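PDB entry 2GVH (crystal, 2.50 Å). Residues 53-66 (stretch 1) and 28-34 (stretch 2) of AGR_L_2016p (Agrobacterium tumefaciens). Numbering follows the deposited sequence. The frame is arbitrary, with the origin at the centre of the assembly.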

# COMPACT_ATOMS: atom_id res chain seq x y z
N ALA B 53 0.31 11.99 8.77
CA ALA B 53 1.19 11.74 7.62
C ALA B 53 0.84 12.57 6.37
O ALA B 53 1.72 13.10 5.70
CB ALA B 53 1.21 10.23 7.32
N LEU B 54 -0.45 12.70 6.07
CA LEU B 54 -0.91 13.40 4.89
C LEU B 54 -0.70 14.86 5.04
O LEU B 54 -0.33 15.53 4.07
CB LEU B 54 -2.38 13.12 4.57
CG LEU B 54 -2.72 11.75 4.00
CD1 LEU B 54 -4.09 11.69 3.35
CD2 LEU B 54 -1.73 11.37 3.00
N MSE B 55 -0.92 15.37 6.25
CA MSE B 55 -0.57 16.76 6.51
C MSE B 55 0.91 17.01 6.23
O MSE B 55 1.28 18.02 5.64
CB MSE B 55 -0.92 17.14 7.93
CG MSE B 55 -2.41 17.08 8.23
SE MSE B 55 -2.85 17.52 10.12
CE MSE B 55 -2.72 19.42 9.96
N ASP B 56 1.78 16.09 6.64
CA ASP B 56 3.17 16.30 6.38
C ASP B 56 3.45 16.15 4.90
O ASP B 56 4.20 16.94 4.33
CB ASP B 56 4.02 15.41 7.27
CG ASP B 56 5.46 15.31 6.82
OD1 ASP B 56 6.29 16.14 7.25
OD2 ASP B 56 5.77 14.35 6.05
N ARG B 57 2.84 15.14 4.25
CA ARG B 57 3.10 14.97 2.79
C ARG B 57 2.82 16.26 1.99
O ARG B 57 3.64 16.70 1.18
CB ARG B 57 2.36 13.79 2.21
CG ARG B 57 3.01 13.19 0.93
CD ARG B 57 2.09 12.17 0.23
NE ARG B 57 1.80 11.09 1.13
CZ ARG B 57 0.69 10.36 1.12
NH1 ARG B 57 -0.29 10.59 0.26
NH2 ARG B 57 0.55 9.40 2.02
N VAL B 58 1.69 16.90 2.24
CA VAL B 58 1.36 18.06 1.42
C VAL B 58 2.22 19.26 1.82
O VAL B 58 2.48 20.16 1.02
CB VAL B 58 -0.15 18.37 1.48
CG1 VAL B 58 -0.64 18.46 2.94
CG2 VAL B 58 -0.48 19.61 0.67
N ALA B 59 2.68 19.25 3.06
CA ALA B 59 3.64 20.23 3.51
C ALA B 59 4.92 20.09 2.71
O ALA B 59 5.43 21.08 2.15
CB ALA B 59 3.92 20.05 4.94
N PHE B 60 5.41 18.86 2.66
CA PHE B 60 6.58 18.48 1.91
C PHE B 60 6.52 18.97 0.46
O PHE B 60 7.41 19.75 0.00
CB PHE B 60 6.79 16.97 2.00
CG PHE B 60 7.82 16.45 1.05
CD1 PHE B 60 9.17 16.52 1.36
CD2 PHE B 60 7.45 15.89 -0.16
CE1 PHE B 60 10.13 16.04 0.49
CE2 PHE B 60 8.42 15.41 -1.04
CZ PHE B 60 9.75 15.47 -0.71
N ILE B 61 5.46 18.56 -0.24
CA ILE B 61 5.22 18.99 -1.63
C ILE B 61 5.28 20.52 -1.73
O ILE B 61 5.94 21.07 -2.62
CB ILE B 61 3.88 18.48 -2.13
CG1 ILE B 61 3.84 16.93 -2.13
CG2 ILE B 61 3.58 19.03 -3.51
CD1 ILE B 61 2.45 16.35 -2.45
N ALA B 62 4.57 21.22 -0.84
CA ALA B 62 4.54 22.68 -0.91
C ALA B 62 5.94 23.27 -0.86
O ALA B 62 6.33 24.01 -1.77
CB ALA B 62 3.70 23.25 0.20
N ALA B 63 6.67 22.91 0.18
CA ALA B 63 8.07 23.24 0.36
C ALA B 63 8.91 22.98 -0.87
O ALA B 63 9.64 23.86 -1.30
CB ALA B 63 8.62 22.46 1.52
N THR B 64 8.80 21.78 -1.43
CA THR B 64 9.66 21.39 -2.54
C THR B 64 9.36 22.23 -3.78
O THR B 64 10.25 22.59 -4.53
CB THR B 64 9.55 19.91 -2.85
OG1 THR B 64 9.59 19.15 -1.63
CG2 THR B 64 10.72 19.51 -3.74
N ARG B 65 8.09 22.56 -3.96
CA ARG B 65 7.68 23.38 -5.08
C ARG B 65 8.22 24.77 -4.91
O ARG B 65 8.46 25.47 -5.88
CB ARG B 65 6.16 23.50 -5.13
CG ARG B 65 5.45 22.42 -5.89
CD ARG B 65 3.97 22.77 -5.97
NE ARG B 65 3.38 22.31 -7.22
CZ ARG B 65 2.07 22.12 -7.43
NH1 ARG B 65 1.17 22.35 -6.48
NH2 ARG B 65 1.67 21.67 -8.61
N PHE B 66 8.36 25.18 -3.66
CA PHE B 66 8.78 26.51 -3.38
C PHE B 66 10.27 26.65 -3.62
O PHE B 66 10.71 27.55 -4.36
CB PHE B 66 8.45 26.92 -1.95
CG PHE B 66 8.86 28.36 -1.63
CD1 PHE B 66 8.09 29.42 -2.08
CD2 PHE B 66 10.02 28.62 -0.91
CE1 PHE B 66 8.47 30.75 -1.80
CE2 PHE B 66 10.42 29.96 -0.62
CZ PHE B 66 9.65 31.02 -1.07
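Stretch 2 (28-34) TTRLIDI

A β-strand packed on an α-helix presents alternate side chains to it, and the helix answers with residues spaced three or four apart; residues 28-34 of AGR_L_2016p illustrate the rule. After Thr 28, the chain is extended from Thr 29 to Ile 34, with phi between -100° and -131° and psi between 129° and 143°. The strand runs roughly antiparallel to helix 53-66, at 149° between their N-to-C directions, and the axes approach to 8.4 Å. Accordingly Thr 29 lies beside Ala 62 (CA to CA, 5.9 Å) and Leu 31 beside Val 58 (CA to CA, 6.3 Å).

Thr 29, Leu 31 and Asp 33 direct their CA-to-CB bonds toward the helix, whereas those of Arg 30 and Ile 32 point away. Leu 31, with chi1 t, spreads its methyls among helix side chains: CD2 lies 4.0 Å from CD1 of Leu 54, while CD1 lies 4.2 Å from CD1 of Ile 61 and 4.2 Å from CD of Arg 57. Its CB rests 4.0 Å from CB of Val 58. Its chi2, 148°, falls between wells.

Thr 29 adopts m (chi1 -57°), with its methyl against Ile 61 and Val 58 and its hydroxyl beside Ala 62; Arg 65 NH1 lies near both, 3.6 Å from OG1 and 3.9 Å from CG2 of Thr 29. CG2 meets CG2 of Ile 61 at 3.8 Å and CG2 of Val 58 at 3.9 Å; OG1 sits 4.0 Å from CB of Ala 62, whose small side chain accompanies the closer backbone approach. OG1 also lies near the edge of the Arg 65 guanidinium, without a hydrogen bond. Val 58, in p, brings CG2 to 3.4 Å from Thr 29 O.

At the far end, Asp 33 OD2 approaches Leu 54 CD1 at 3.9 Å, while its OD1 accepts a weak 2.9 Å hydrogen bond from Ile 34 N. No hydrogen bond joins the stretches; their 427 Å² of buried surface reflects side-chain packing, largely apolar.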

# COMPACT_ATOMS: atom_id res chain seq x y z
N THR B 28 -0.83 27.74 -2.93
CA THR B 28 -1.50 26.74 -2.11
C THR B 28 -1.52 25.38 -2.82
O THR B 28 -1.93 25.29 -3.97
CB THR B 28 -2.92 27.15 -1.74
OG1 THR B 28 -2.88 28.46 -1.17
CG2 THR B 28 -3.53 26.19 -0.70
N THR B 29 -1.07 24.35 -2.12
CA THR B 29 -1.07 22.99 -2.63
C THR B 29 -2.14 22.17 -1.91
O THR B 29 -2.22 22.16 -0.68
CB THR B 29 0.28 22.32 -2.39
OG1 THR B 29 1.31 23.10 -2.99
CG2 THR B 29 0.30 20.93 -2.97
N ARG B 30 -2.96 21.47 -2.68
CA ARG B 30 -4.04 20.70 -2.10
C ARG B 30 -3.90 19.23 -2.40
O ARG B 30 -3.56 18.87 -3.50
CB ARG B 30 -5.39 21.24 -2.57
CG ARG B 30 -5.31 22.77 -2.71
CD ARG B 30 -6.48 23.39 -3.46
NE ARG B 30 -7.40 23.97 -2.50
CZ ARG B 30 -7.36 25.24 -2.13
NH1 ARG B 30 -6.49 26.06 -2.69
NH2 ARG B 30 -8.21 25.69 -1.23
N LEU B 31 -4.15 18.39 -1.40
CA LEU B 31 -4.10 16.93 -1.52
C LEU B 31 -5.39 16.38 -0.92
O LEU B 31 -5.75 16.73 0.19
CB LEU B 31 -2.93 16.39 -0.69
CG LEU B 31 -2.52 14.93 -0.76
CD1 LEU B 31 -1.02 14.84 -0.53
CD2 LEU B 31 -3.27 14.03 0.26
N ILE B 32 -6.06 15.49 -1.63
CA ILE B 32 -7.39 15.12 -1.26
C ILE B 32 -7.50 13.62 -1.12
O ILE B 32 -7.08 12.89 -2.00
CB ILE B 32 -8.45 15.66 -2.26
CG1 ILE B 32 -8.60 17.16 -2.05
CG2 ILE B 32 -9.76 15.07 -1.95
CD1 ILE B 32 -9.43 17.91 -3.05
N ASP B 33 -8.04 13.17 0.01
CA ASP B 33 -8.30 11.76 0.21
C ASP B 33 -9.76 11.50 0.56
O ASP B 33 -10.39 12.27 1.24
CB ASP B 33 -7.42 11.23 1.32
CG ASP B 33 -7.34 9.70 1.32
OD1 ASP B 33 -7.77 9.04 0.32
OD2 ASP B 33 -6.86 9.13 2.34
N ILE B 34 -10.31 10.41 0.07
CA ILE B 34 -11.69 10.05 0.38
C ILE B 34 -11.76 9.00 1.45
O ILE B 34 -11.09 8.00 1.34
CB ILE B 34 -12.38 9.47 -0.82
CG1 ILE B 34 -12.38 10.48 -1.93
CG2 ILE B 34 -13.82 9.07 -0.47
CD1 ILE B 34 -12.11 9.83 -3.21